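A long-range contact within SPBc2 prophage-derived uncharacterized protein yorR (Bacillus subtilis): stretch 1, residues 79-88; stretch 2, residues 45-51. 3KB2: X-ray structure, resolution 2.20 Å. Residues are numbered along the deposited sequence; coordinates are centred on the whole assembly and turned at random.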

# COMPACT_ATOMS: atom_id res chain seq x y z
N ILE A 79 -4.89 16.21 3.78
CA ILE A 79 -5.94 15.86 4.71
C ILE A 79 -6.85 17.05 4.95
O ILE A 79 -6.43 18.20 4.88
CB ILE A 79 -5.36 15.41 6.07
CG1 ILE A 79 -6.49 14.98 7.00
CG2 ILE A 79 -4.60 16.54 6.74
CD1 ILE A 79 -5.99 14.18 8.18
N LEU A 80 -8.12 16.78 5.20
CA LEU A 80 -9.05 17.86 5.48
C LEU A 80 -8.70 18.46 6.83
O LEU A 80 -8.14 17.78 7.69
CB LEU A 80 -10.47 17.34 5.55
CG LEU A 80 -11.02 16.91 4.20
CD1 LEU A 80 -12.26 16.10 4.42
CD2 LEU A 80 -11.27 18.13 3.35
N THR A 81 -9.01 19.74 7.02
CA THR A 81 -8.76 20.38 8.31
C THR A 81 -10.03 20.16 9.13
O THR A 81 -11.07 19.76 8.59
CB THR A 81 -8.54 21.92 8.19
OG1 THR A 81 -9.70 22.53 7.62
CG2 THR A 81 -7.33 22.22 7.33
N GLU A 82 -9.94 20.40 10.43
CA GLU A 82 -11.08 20.24 11.31
C GLU A 82 -12.25 21.07 10.80
O GLU A 82 -13.38 20.60 10.74
CB GLU A 82 -10.74 20.70 12.73
CG GLU A 82 -9.72 19.85 13.45
CD GLU A 82 -9.45 20.32 14.87
OE1 GLU A 82 -8.89 21.44 15.03
OE2 GLU A 82 -9.81 19.59 15.82
N ARG A 83 -11.95 22.31 10.43
CA ARG A 83 -12.98 23.21 9.95
C ARG A 83 -13.65 22.70 8.68
O ARG A 83 -14.87 22.70 8.58
CB ARG A 83 -12.39 24.60 9.73
CG ARG A 83 -13.40 25.67 9.38
CD ARG A 83 -12.72 26.97 8.99
NE ARG A 83 -13.68 27.98 8.52
CZ ARG A 83 -13.33 29.13 7.93
NH1 ARG A 83 -14.27 29.98 7.53
NH2 ARG A 83 -12.05 29.42 7.73
N GLN A 84 -12.86 22.25 7.70
CA GLN A 84 -13.44 21.76 6.45
C GLN A 84 -14.32 20.53 6.71
O GLN A 84 -15.45 20.46 6.23
CB GLN A 84 -12.33 21.42 5.45
CG GLN A 84 -11.40 22.60 5.21
CD GLN A 84 -10.22 22.26 4.31
OE1 GLN A 84 -9.54 21.25 4.50
NE2 GLN A 84 -9.97 23.12 3.33
N LEU A 85 -13.79 19.57 7.48
CA LEU A 85 -14.54 18.36 7.79
C LEU A 85 -15.87 18.74 8.43
O LEU A 85 -16.92 18.23 8.06
CB LEU A 85 -13.75 17.48 8.76
CG LEU A 85 -14.53 16.28 9.32
CD1 LEU A 85 -14.90 15.34 8.19
CD2 LEU A 85 -13.70 15.55 10.38
N ARG A 86 -15.82 19.65 9.39
CA ARG A 86 -17.01 20.09 10.08
C ARG A 86 -17.97 20.76 9.08
O ARG A 86 -19.18 20.61 9.18
CB ARG A 86 -16.59 21.06 11.18
CG ARG A 86 -17.70 21.61 12.03
CD ARG A 86 -17.11 22.36 13.22
NE ARG A 86 -16.19 23.42 12.81
CZ ARG A 86 -14.91 23.49 13.19
NH1 ARG A 86 -14.39 22.55 13.97
NH2 ARG A 86 -14.15 24.50 12.78
N PHE A 87 -17.42 21.47 8.11
CA PHE A 87 -18.24 22.14 7.11
C PHE A 87 -18.98 21.12 6.25
O PHE A 87 -20.17 21.26 6.00
CB PHE A 87 -17.34 23.04 6.24
CG PHE A 87 -18.06 23.72 5.12
CD1 PHE A 87 -18.15 23.13 3.87
CD2 PHE A 87 -18.64 24.97 5.30
CE1 PHE A 87 -18.80 23.76 2.82
CE2 PHE A 87 -19.30 25.61 4.26
CZ PHE A 87 -19.38 25.01 3.01
N ILE A 88 -18.27 20.09 5.81
CA ILE A 88 -18.88 19.05 4.97
C ILE A 88 -19.97 18.27 5.70
O ILE A 88 -21.00 17.94 5.11
CB ILE A 88 -17.82 18.06 4.46
CG1 ILE A 88 -16.88 18.80 3.50
CG2 ILE A 88 -18.48 16.90 3.75
CD1 ILE A 88 -15.66 17.98 3.14
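Stretch 2, residues 45-51: LFEHFNK

Stretch 2 (Leu45 to Lys51) is helical throughout, part of a longer helix with backbone bonds such as Phe49 N to Leu45 O (3.2 Å) and Asn50 N to Phe46 O (2.8 Å). It runs nearly parallel to the helix that begins at Glu82 in stretch 1: the N-to-C directions differ by 12° and the axes come within 10.6 Å. In register, the CA of Phe46 lies 6.7 Å from the CA of Leu80, and the CA of Asn50 lies 6.5 Å from the CA of Ile88. No hydrogen bond crosses the contact, which buries 426 Å² and rests on packing.

Apolar packing makes up most of the contact, and Leu45, Phe46 and Phe49 all direct CA-to-CB toward stretch 1. Leu45 lies against the segment before the helix, its CD2 touching the backbone 3.7 Å from Ile79 N and 3.8 Å from Leu80 N, and the side chain 4.4 Å from Leu80 CG. Phe46, chi1 t, has the largest covered area and touches four residues. Leu80 CD2 lies at the edge of the Phe46 ring, 4.0 Å from Phe46 CD1, while Ile88 CG1 is 4.1 Å from Phe46 CE1. One turn on, Phe49, chi1 m, also meets Leu80 and Ile88: its CD2 is 3.6 Å from Leu80 CD1, and its CB 3.6 Å from Ile88 CD1.

Two further contacts centre on the Phe46 ring. Gln84 CG lies over one face, 4.2 Å from the centroid, a CH-pi contact. Gln84 OE1 accepts from Thr81 N at 3.0 Å, reciprocating the N-cap bond from Gln84 N to Thr81 OG1 (3.2 Å), and the amide is also hydrogen-bonded elsewhere in the structure. The Phe87 and Phe46 rings meet obliquely, planes at 61° and centroids 5.9 Å apart, with Phe87 CD1 3.8 Å from Phe46 CZ. The CA-to-CB bond of Asn50 points sideways, but the end of the side chain comes nearer, to the edge of the Phe87 ring.

Glu47, His48 and Lys51 are out of reach of stretch 1; Lys51 NZ forms a long salt bridge with Glu47 OE1 (3.8 Å).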

# COMPACT_ATOMS: atom_id res chain seq x y z
N LEU A 45 -8.31 18.95 -2.85
CA LEU A 45 -8.97 17.94 -2.01
C LEU A 45 -10.33 18.40 -1.52
O LEU A 45 -11.34 17.74 -1.74
CB LEU A 45 -8.10 17.58 -0.80
CG LEU A 45 -8.60 16.50 0.18
CD1 LEU A 45 -8.62 15.14 -0.48
CD2 LEU A 45 -7.68 16.47 1.39
N PHE A 46 -10.34 19.54 -0.85
CA PHE A 46 -11.57 20.09 -0.30
C PHE A 46 -12.61 20.38 -1.38
O PHE A 46 -13.80 20.11 -1.20
CB PHE A 46 -11.27 21.38 0.46
CG PHE A 46 -12.47 22.01 1.06
CD1 PHE A 46 -13.20 21.36 2.06
CD2 PHE A 46 -12.91 23.26 0.62
CE1 PHE A 46 -14.34 21.94 2.61
CE2 PHE A 46 -14.05 23.84 1.15
CZ PHE A 46 -14.76 23.19 2.15
N GLU A 47 -12.16 20.94 -2.49
CA GLU A 47 -13.04 21.27 -3.61
C GLU A 47 -13.82 20.02 -4.07
O GLU A 47 -15.05 20.06 -4.25
CB GLU A 47 -12.20 21.84 -4.75
CG GLU A 47 -12.98 22.16 -6.02
CD GLU A 47 -12.07 22.60 -7.16
OE1 GLU A 47 -11.22 21.79 -7.60
OE2 GLU A 47 -12.22 23.76 -7.62
N HIS A 48 -13.12 18.91 -4.24
CA HIS A 48 -13.75 17.67 -4.67
C HIS A 48 -14.76 17.14 -3.66
O HIS A 48 -15.85 16.70 -4.03
CB HIS A 48 -12.69 16.61 -4.93
CG HIS A 48 -13.23 15.38 -5.56
ND1 HIS A 48 -13.72 15.36 -6.85
CD2 HIS A 48 -13.44 14.13 -5.07
CE1 HIS A 48 -14.22 14.17 -7.13
NE2 HIS A 48 -14.05 13.40 -6.06
N PHE A 49 -14.40 17.17 -2.38
CA PHE A 49 -15.29 16.68 -1.33
C PHE A 49 -16.52 17.55 -1.23
O PHE A 49 -17.62 17.06 -0.97
CB PHE A 49 -14.57 16.64 0.02
CG PHE A 49 -13.67 15.46 0.19
CD1 PHE A 49 -14.06 14.20 -0.27
CD2 PHE A 49 -12.45 15.58 0.83
CE1 PHE A 49 -13.24 13.09 -0.10
CE2 PHE A 49 -11.61 14.48 1.01
CZ PHE A 49 -12.01 13.23 0.54
N ASN A 50 -16.34 18.84 -1.44
CA ASN A 50 -17.46 19.77 -1.36
C ASN A 50 -18.45 19.51 -2.48
O ASN A 50 -19.65 19.65 -2.28
CB ASN A 50 -16.96 21.21 -1.44
CG ASN A 50 -17.84 22.15 -0.65
OD1 ASN A 50 -17.81 23.35 -0.86
ND2 ASN A 50 -18.61 21.60 0.27
N LYS A 51 -17.95 19.17 -3.67
CA LYS A 51 -18.83 18.88 -4.80
C LYS A 51 -19.62 17.61 -4.52
O LYS A 51 -20.81 17.54 -4.82
CB LYS A 51 -18.03 18.68 -6.08
CG LYS A 51 -17.50 19.95 -6.70
CD LYS A 51 -16.50 19.63 -7.79
CE LYS A 51 -15.67 20.86 -8.11
NZ LYS A 51 -14.54 20.56 -9.05